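Local coordinates for transcriptional repressor pagR (Bacillus anthracis, PDB 2ZKZ), which represses expression of the pagA and atxA genes as a DNA-binding, winged helix-turn-helix regulator of the ArsR family, at the interface of chains A and B. Numbering follows the deposited sequence. Chains: chain A/B, Transcriptional repressor pagR.

Contact 1: the interface of chains A and B. Residues chain A 26-27, 30; chain B 11, 15, 18.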
ATOM      1  N   HIS A  26      -1.735  -0.440   7.927  1.00 24.16           N
ATOM      2  CA  HIS A  26      -1.801  -0.661   9.370  1.00 26.13           C
ATOM      3  C   HIS A  26      -1.728  -2.173   9.577  1.00 26.15           C
ATOM      4  O   HIS A  26      -2.455  -2.923   8.930  1.00 25.14           O
ATOM      5  CB  HIS A  26      -3.133  -0.133   9.929  1.00 28.52           C
ATOM      6  CG  HIS A  26      -3.309   1.346   9.781  1.00 32.29           C
ATOM      7  ND1 HIS A  26      -2.890   2.246  10.737  1.00 34.92           N
ATOM      8  CD2 HIS A  26      -3.819   2.086   8.768  1.00 31.45           C
ATOM      9  CE1 HIS A  26      -3.132   3.475  10.319  1.00 33.22           C
ATOM     10  NE2 HIS A  26      -3.695   3.406   9.127  1.00 33.09           N
ATOM     11  N   PRO A  27      -0.856  -2.638  10.484  1.00 26.46           N
ATOM     12  CA  PRO A  27      -0.684  -4.065  10.773  1.00 28.89           C
ATOM     13  C   PRO A  27      -1.973  -4.872  10.941  1.00 27.71           C
ATOM     14  O   PRO A  27      -2.164  -5.898  10.288  1.00 26.60           O
ATOM     15  CB  PRO A  27       0.155  -4.056  12.050  1.00 28.82           C
ATOM     16  CG  PRO A  27       1.012  -2.861  11.850  1.00 28.93           C
ATOM     17  CD  PRO A  27       0.033  -1.827  11.336  1.00 26.77           C
ATOM     18  N   LEU A  30      -3.978  -5.116   7.764  1.00 24.28           N
ATOM     19  CA  LEU A  30      -3.461  -6.100   6.820  1.00 24.83           C
ATOM     20  C   LEU A  30      -3.888  -7.494   7.294  1.00 24.59           C
ATOM     21  O   LEU A  30      -4.180  -8.365   6.481  1.00 25.23           O
ATOM     22  CB  LEU A  30      -1.934  -5.999   6.707  1.00 23.25           C
ATOM     23  CG  LEU A  30      -1.438  -4.741   5.974  1.00 25.10           C
ATOM     24  CD1 LEU A  30       0.094  -4.670   6.011  1.00 24.10           C
ATOM     25  CD2 LEU A  30      -1.937  -4.768   4.530  1.00 21.93           C
TER
ATOM     26  N   TYR B  11       4.127 -10.806  13.340  1.00 55.53           N
ATOM     27  CA  TYR B  11       3.746  -9.373  13.475  1.00 55.49           C
ATOM     28  C   TYR B  11       4.749  -8.462  12.773  1.00 55.49           C
ATOM     29  O   TYR B  11       4.363  -7.473  12.149  1.00 55.44           O
ATOM     30  CB  TYR B  11       3.654  -8.982  14.952  1.00 56.78           C
ATOM     31  CG  TYR B  11       3.368  -7.513  15.177  1.00 57.04           C
ATOM     32  CD1 TYR B  11       2.091  -6.987  14.965  1.00 58.19           C
ATOM     33  CD2 TYR B  11       4.380  -6.639  15.577  1.00 57.40           C
ATOM     34  CE1 TYR B  11       1.830  -5.624  15.148  1.00 58.01           C
ATOM     35  CE2 TYR B  11       4.133  -5.276  15.759  1.00 57.48           C
ATOM     36  CZ  TYR B  11       2.856  -4.777  15.544  1.00 57.70           C
ATOM     37  OH  TYR B  11       2.607  -3.437  15.732  1.00 56.65           O
ATOM     38  N   GLU B  15       4.225  -5.433  10.294  1.00 33.30           N
ATOM     39  CA  GLU B  15       4.639  -4.060  10.550  1.00 35.72           C
ATOM     40  C   GLU B  15       5.488  -3.558   9.392  1.00 34.24           C
ATOM     41  O   GLU B  15       5.329  -2.416   8.947  1.00 31.22           O
ATOM     42  CB  GLU B  15       5.442  -3.962  11.847  1.00 37.74           C
ATOM     43  CG  GLU B  15       5.090  -2.743  12.679  1.00 44.67           C
ATOM     44  CD  GLU B  15       5.146  -1.442  11.887  1.00 49.46           C
ATOM     45  OE1 GLU B  15       6.261  -0.999  11.529  1.00 53.46           O
ATOM     46  OE2 GLU B  15       4.070  -0.860  11.623  1.00 48.36           O
ATOM     47  N   ALA B  18       3.212  -2.905   6.529  1.00 21.86           N
ATOM     48  CA  ALA B  18       2.390  -1.722   6.764  1.00 23.26           C
ATOM     49  C   ALA B  18       3.201  -0.454   6.518  1.00 22.39           C
ATOM     50  O   ALA B  18       2.705   0.499   5.919  1.00 18.67           O
ATOM     51  CB  ALA B  18       1.850  -1.731   8.189  1.00 22.53           C
TER

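Contact 2: the interface of chains A and B. Residues chain A 90-91, 94; chain B 90-91, 94.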
ATOM      1  N   GLY A  90      -5.034  -8.671  -4.917  1.00 32.50           N
ATOM      2  CA  GLY A  90      -3.721  -8.792  -5.526  1.00 29.96           C
ATOM      3  C   GLY A  90      -2.600  -8.390  -4.582  1.00 29.55           C
ATOM      4  O   GLY A  90      -1.570  -9.056  -4.512  1.00 28.83           O
ATOM      5  N   ILE A  91      -2.805  -7.306  -3.840  1.00 29.10           N
ATOM      6  CA  ILE A  91      -1.796  -6.813  -2.915  1.00 27.06           C
ATOM      7  C   ILE A  91      -1.593  -7.721  -1.720  1.00 29.15           C
ATOM      8  O   ILE A  91      -0.457  -7.980  -1.320  1.00 27.38           O
ATOM      9  CB  ILE A  91      -2.140  -5.395  -2.387  1.00 27.39           C
ATOM     10  CG1 ILE A  91      -2.093  -4.379  -3.530  1.00 27.57           C
ATOM     11  CG2 ILE A  91      -1.147  -4.988  -1.302  1.00 25.23           C
ATOM     12  CD1 ILE A  91      -2.642  -3.009  -3.160  1.00 27.08           C
ATOM     13  N   LEU A  94       0.483 -10.760  -2.706  1.00 44.00           N
ATOM     14  CA  LEU A  94       1.885 -10.395  -2.881  1.00 45.47           C
ATOM     15  C   LEU A  94       2.606 -10.193  -1.557  1.00 46.67           C
ATOM     16  O   LEU A  94       3.809 -10.434  -1.454  1.00 47.25           O
ATOM     17  CB  LEU A  94       1.998  -9.103  -3.698  1.00 47.27           C
ATOM     18  CG  LEU A  94       2.009  -9.191  -5.225  1.00 48.94           C
ATOM     19  CD1 LEU A  94       3.331  -9.786  -5.673  1.00 48.83           C
ATOM     20  CD2 LEU A  94       0.832 -10.025  -5.724  1.00 50.36           C
TER
ATOM     21  N   GLY B  90       6.153  -5.419  -7.247  1.00 26.23           N
ATOM     22  CA  GLY B  90       4.930  -6.176  -7.456  1.00 24.80           C
ATOM     23  C   GLY B  90       3.704  -5.292  -7.285  1.00 24.16           C
ATOM     24  O   GLY B  90       2.764  -5.362  -8.079  1.00 25.63           O
ATOM     25  N   ILE B  91       3.706  -4.453  -6.251  1.00 23.91           N
ATOM     26  CA  ILE B  91       2.571  -3.560  -5.998  1.00 24.30           C
ATOM     27  C   ILE B  91       2.382  -2.533  -7.112  1.00 25.90           C
ATOM     28  O   ILE B  91       1.262  -2.304  -7.575  1.00 26.38           O
ATOM     29  CB  ILE B  91       2.737  -2.817  -4.648  1.00 24.81           C
ATOM     30  CG1 ILE B  91       2.542  -3.798  -3.490  1.00 24.26           C
ATOM     31  CG2 ILE B  91       1.739  -1.655  -4.548  1.00 24.16           C
ATOM     32  CD1 ILE B  91       3.066  -3.297  -2.170  1.00 24.90           C
ATOM     33  N   LEU B  94       0.802  -4.113 -10.140  1.00 39.25           N
ATOM     34  CA  LEU B  94      -0.619  -4.355  -9.924  1.00 41.88           C
ATOM     35  C   LEU B  94      -1.459  -3.090 -10.063  1.00 42.96           C
ATOM     36  O   LEU B  94      -2.577  -3.137 -10.578  1.00 44.44           O
ATOM     37  CB  LEU B  94      -0.859  -4.958  -8.534  1.00 42.93           C
ATOM     38  CG  LEU B  94      -0.503  -6.431  -8.312  1.00 45.21           C
ATOM     39  CD1 LEU B  94      -0.651  -6.774  -6.835  1.00 45.48           C
ATOM     40  CD2 LEU B  94      -1.411  -7.315  -9.158  1.00 46.34           C
TER

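Contact 3: the interface of chains A and B. Residues chain A 14, 17-18, 21, 87; chain B 26-27, 30-31, 95.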
ATOM      1  N   LEU A  14      -4.744   7.956  -9.653  1.00 36.09           N
ATOM      2  CA  LEU A  14      -3.483   7.865  -8.939  1.00 33.53           C
ATOM      3  C   LEU A  14      -3.779   8.113  -7.461  1.00 30.40           C
ATOM      4  O   LEU A  14      -3.210   7.467  -6.582  1.00 28.71           O
ATOM      5  CB  LEU A  14      -2.521   8.931  -9.464  1.00 33.85           C
ATOM      6  CG  LEU A  14      -1.152   9.024  -8.803  1.00 34.73           C
ATOM      7  CD1 LEU A  14      -0.396   7.715  -8.994  1.00 35.42           C
ATOM      8  CD2 LEU A  14      -0.378  10.192  -9.422  1.00 36.66           C
ATOM      9  N   ASP A  17      -5.414   5.078  -5.865  1.00 22.06           N
ATOM     10  CA  ASP A  17      -4.406   4.063  -5.564  1.00 23.59           C
ATOM     11  C   ASP A  17      -3.606   4.424  -4.311  1.00 20.29           C
ATOM     12  O   ASP A  17      -3.339   3.561  -3.472  1.00 21.31           O
ATOM     13  CB  ASP A  17      -3.457   3.869  -6.749  1.00 24.19           C
ATOM     14  CG  ASP A  17      -4.169   3.336  -7.981  1.00 30.75           C
ATOM     15  OD1 ASP A  17      -5.143   2.565  -7.825  1.00 27.44           O
ATOM     16  OD2 ASP A  17      -3.742   3.677  -9.104  1.00 34.97           O
ATOM     17  N   ALA A  18      -3.212   5.688  -4.184  1.00 20.46           N
ATOM     18  CA  ALA A  18      -2.465   6.140  -3.004  1.00 21.61           C
ATOM     19  C   ALA A  18      -3.311   5.991  -1.737  1.00 22.85           C
ATOM     20  O   ALA A  18      -2.823   5.554  -0.687  1.00 21.56           O
ATOM     21  CB  ALA A  18      -2.038   7.604  -3.174  1.00 23.04           C
ATOM     22  N   LEU A  21      -3.590   2.333  -0.581  1.00 22.33           N
ATOM     23  CA  LEU A  21      -2.430   1.876   0.171  1.00 21.74           C
ATOM     24  C   LEU A  21      -2.447   2.492   1.569  1.00 19.54           C
ATOM     25  O   LEU A  21      -2.146   1.818   2.545  1.00 20.77           O
ATOM     26  CB  LEU A  21      -1.136   2.251  -0.562  1.00 20.55           C
ATOM     27  CG  LEU A  21      -0.949   1.704  -1.984  1.00 21.29           C
ATOM     28  CD1 LEU A  21       0.436   2.129  -2.503  1.00 23.18           C
ATOM     29  CD2 LEU A  21      -1.069   0.189  -1.996  1.00 23.72           C
ATOM     30  N   LYS A  87      -7.577  -5.163  -6.804  1.00 31.24           N
ATOM     31  CA  LYS A  87      -6.291  -4.629  -6.367  1.00 32.00           C
ATOM     32  C   LYS A  87      -5.958  -5.041  -4.933  1.00 29.92           C
ATOM     33  O   LYS A  87      -4.810  -5.378  -4.622  1.00 27.71           O
ATOM     34  CB  LYS A  87      -6.278  -3.104  -6.492  1.00 34.12           C
ATOM     35  CG  LYS A  87      -6.315  -2.591  -7.921  1.00 35.85           C
ATOM     36  CD  LYS A  87      -6.035  -1.090  -7.962  1.00 40.03           C
ATOM     37  CE  LYS A  87      -5.950  -0.562  -9.388  1.00 40.14           C
ATOM     38  NZ  LYS A  87      -7.244  -0.700 -10.109  1.00 43.73           N
TER
ATOM     39  N   HIS B  26       1.328   8.003  -1.374  1.00 25.57           N
ATOM     40  CA  HIS B  26       1.241   9.407  -1.781  1.00 25.28           C
ATOM     41  C   HIS B  26       1.260   9.397  -3.300  1.00 23.99           C
ATOM     42  O   HIS B  26       2.064   8.693  -3.907  1.00 23.86           O
ATOM     43  CB  HIS B  26       2.443  10.196  -1.255  1.00 30.03           C
ATOM     44  CG  HIS B  26       2.507  10.264   0.238  1.00 33.67           C
ATOM     45  ND1 HIS B  26       1.840  11.223   0.968  1.00 36.00           N
ATOM     46  CD2 HIS B  26       3.124   9.466   1.140  1.00 36.22           C
ATOM     47  CE1 HIS B  26       2.046  11.015   2.256  1.00 36.57           C
ATOM     48  NE2 HIS B  26       2.821   9.955   2.388  1.00 38.61           N
ATOM     49  N   PRO B  27       0.379  10.180  -3.936  1.00 22.62           N
ATOM     50  CA  PRO B  27       0.319  10.228  -5.396  1.00 24.53           C
ATOM     51  C   PRO B  27       1.650  10.405  -6.131  1.00 23.51           C
ATOM     52  O   PRO B  27       1.978   9.618  -7.013  1.00 23.41           O
ATOM     53  CB  PRO B  27      -0.649  11.379  -5.663  1.00 25.32           C
ATOM     54  CG  PRO B  27      -1.592  11.285  -4.494  1.00 24.78           C
ATOM     55  CD  PRO B  27      -0.632  11.074  -3.340  1.00 24.62           C
ATOM     56  N   LEU B  30       3.985   7.433  -5.806  1.00 21.01           N
ATOM     57  CA  LEU B  30       3.635   6.313  -6.665  1.00 22.70           C
ATOM     58  C   LEU B  30       4.102   6.619  -8.080  1.00 23.43           C
ATOM     59  O   LEU B  30       4.525   5.729  -8.813  1.00 24.24           O
ATOM     60  CB  LEU B  30       2.123   6.069  -6.664  1.00 24.04           C
ATOM     61  CG  LEU B  30       1.549   5.410  -5.411  1.00 21.61           C
ATOM     62  CD1 LEU B  30       0.032   5.247  -5.564  1.00 21.94           C
ATOM     63  CD2 LEU B  30       2.207   4.055  -5.205  1.00 23.62           C
ATOM     64  N   LYS B  31       4.018   7.887  -8.467  1.00 24.79           N
ATOM     65  CA  LYS B  31       4.455   8.275  -9.798  1.00 26.05           C
ATOM     66  C   LYS B  31       5.964   8.066  -9.887  1.00 22.92           C
ATOM     67  O   LYS B  31       6.471   7.581 -10.897  1.00 21.90           O
ATOM     68  CB  LYS B  31       4.086   9.735 -10.075  1.00 28.84           C
ATOM     69  CG  LYS B  31       4.196  10.115 -11.534  1.00 34.83           C
ATOM     70  CD  LYS B  31       3.456  11.415 -11.832  1.00 37.74           C
ATOM     71  CE  LYS B  31       3.592  11.785 -13.305  1.00 38.70           C
ATOM     72  NZ  LYS B  31       2.844  13.022 -13.657  1.00 41.08           N
ATOM     73  N   LEU B  95      -0.917  -1.962  -9.611  1.00 42.80           N
ATOM     74  CA  LEU B  95      -1.635  -0.693  -9.664  1.00 44.84           C
ATOM     75  C   LEU B  95      -1.701  -0.011 -11.031  1.00 48.03           C
ATOM     76  O   LEU B  95      -2.613   0.781 -11.282  1.00 47.77           O
ATOM     77  CB  LEU B  95      -1.045   0.290  -8.645  1.00 41.97           C
ATOM     78  CG  LEU B  95      -1.163  -0.079  -7.165  1.00 40.33           C
ATOM     79  CD1 LEU B  95      -0.549   1.027  -6.323  1.00 39.79           C
ATOM     80  CD2 LEU B  95      -2.629  -0.274  -6.789  1.00 41.07           C
TER

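Contact 1: the interface of chains A and B
A:Pro27, the first residue of helix 27-39, sets its ring against B:Tyr11, B:Glu15 and B:Ala18 of the partner's N-terminal helix and the residue leading into it. Followed round the ring, CB meets ring carbon CE1 of B:Tyr11 at 3.9 Å, obliquely and from outside the plane of the aromatic ring. That ring is swung towards the proline by a chi1 of 176°, which puts CG of the tyrosine anti to its backbone N. The next atom, CG of A:Pro27, lies 3.7 Å from the carboxylate oxygen OE2 of B:Glu15. The glutamate runs alongside the proline and points the same way, its chain bent at chi2 (-52°). CD closes the ring over the methyl CB of B:Ala18, 3.6 Å away. From the next turn of the same helix, methyl CD1 of A:Leu30 lies chiefly against the main chain of helix 12-24, 3.6 Å from N of B:Ala18. A:His26 adds its CA, 4.0 Å from CB of B:Ala18, while its imidazole turns away. The compact proline ring and the alanine methyl probably allow the close approach of the two helices. The contact forms one edge of the dimer interface and would hold the N-terminal helix of one repressor subunit against the other.

Contact 2: the interface of chains A and B
A:Leu94 and B:Leu94 meet at the apolar centre, where methyl CD2 of A:Leu94 stands 3.7 Å from methyl CD1 of B:Leu94. The two side chains cross obliquely and depart from exact two-fold symmetry. Both have CG anti to the carbonyl carbon, but chi2 is -71° in A:Leu94 and 173° in B:Leu94, so the branches are turned differently about the local two-fold. The extended form carries CD1 of B:Leu94 past its neighbour and onto the backbone of the opposite helix. There it lies 3.9 Å from CA of A:Gly90 and 4.1 Å from CA of A:Ile91. The absence of a side chain at A:Gly90 would give the methyl room to approach the main chain. The reverse approach is longer: CD1 of A:Leu94 is 4.3 Å from CA of B:Gly90. Flanking the leucines, A:Ile91 and B:Ile91 face each other more distantly, with CG2 of the first 4.5 Å from CG1 of the second. The polar rim is backbone: the carbonyl O of A:Gly90 lies 3.4 Å from CD1 of B:Leu94, a contact with a methyl group, and polar atoms of the two chains do not pair within this patch. Both sides come from helix 86-95, the C-terminal helix that follows the beta-hairpin wing, packed against its own copy across the dimer axis.

Contact 3: the interface of chains A and B
A:Leu14, A:Asp17, A:Ala18 and A:Leu21 on one face of helix 14-24, with A:Lys87 from helix 86-95 of the same chain, meet the start of helix 27-39 and the end of helix 86-95 in chain B; the backbones are helical on both sides except at B:His26, whose extended backbone leads into B:Pro27. B:Leu30 lies in the middle. Its CD1 lies on the backbone of the opposing helix, 3.7 Å from CA of A:Ala18, while CD2 meets CD1 of A:Leu21 tip to tip at 3.8 Å. A:Leu14 slides past B:Leu30 in the opposite direction; with CG anti to its backbone N (chi1 178°), its branch reaches over the first turn of helix 27-39, CD2 resting 3.4 Å from the carbonyl O of B:Pro27 and CD1 3.8 Å from CB of B:Leu30. B:Leu95 makes a second cluster of contacts. Its CD1 points at the end of A:Leu21, 4.1 Å from CD1 of that residue, and its CD2 packs at about a right angle against the aliphatic CD of A:Lys87, 3.7 Å away. A:Asp17 runs antiparallel to B:Leu95, its OD1 3.9 Å from CD2 of the leucine, so the carboxylate borders the apolar packing. Leucines interlocked from three helices join the N-terminal helix of one subunit to the core of the other and probably stabilise the repressor dimer.

The C-alpha centres of the three contacts form a triangle: contact 1 and contact 3 are about 18 Å apart, and contact 2 is about 16 Å from the first and 12 Å from the third. Contact 3 repeats the pairing of contact 1 with the chains exchanged, since residues 18, 26, 27 and 30 serve in both, and it adds the C-terminal helix. Helix 86-95 supplies all of contact 2, where it packs against its own copy; the same helix gives A:Lys87 and B:Leu95 to contact 3, which ties contacts 2 and 3 together. Together they make a largely apolar, two-fold dimer interface that would fix the spacing of the two helix-turn-helix motifs presented to DNA.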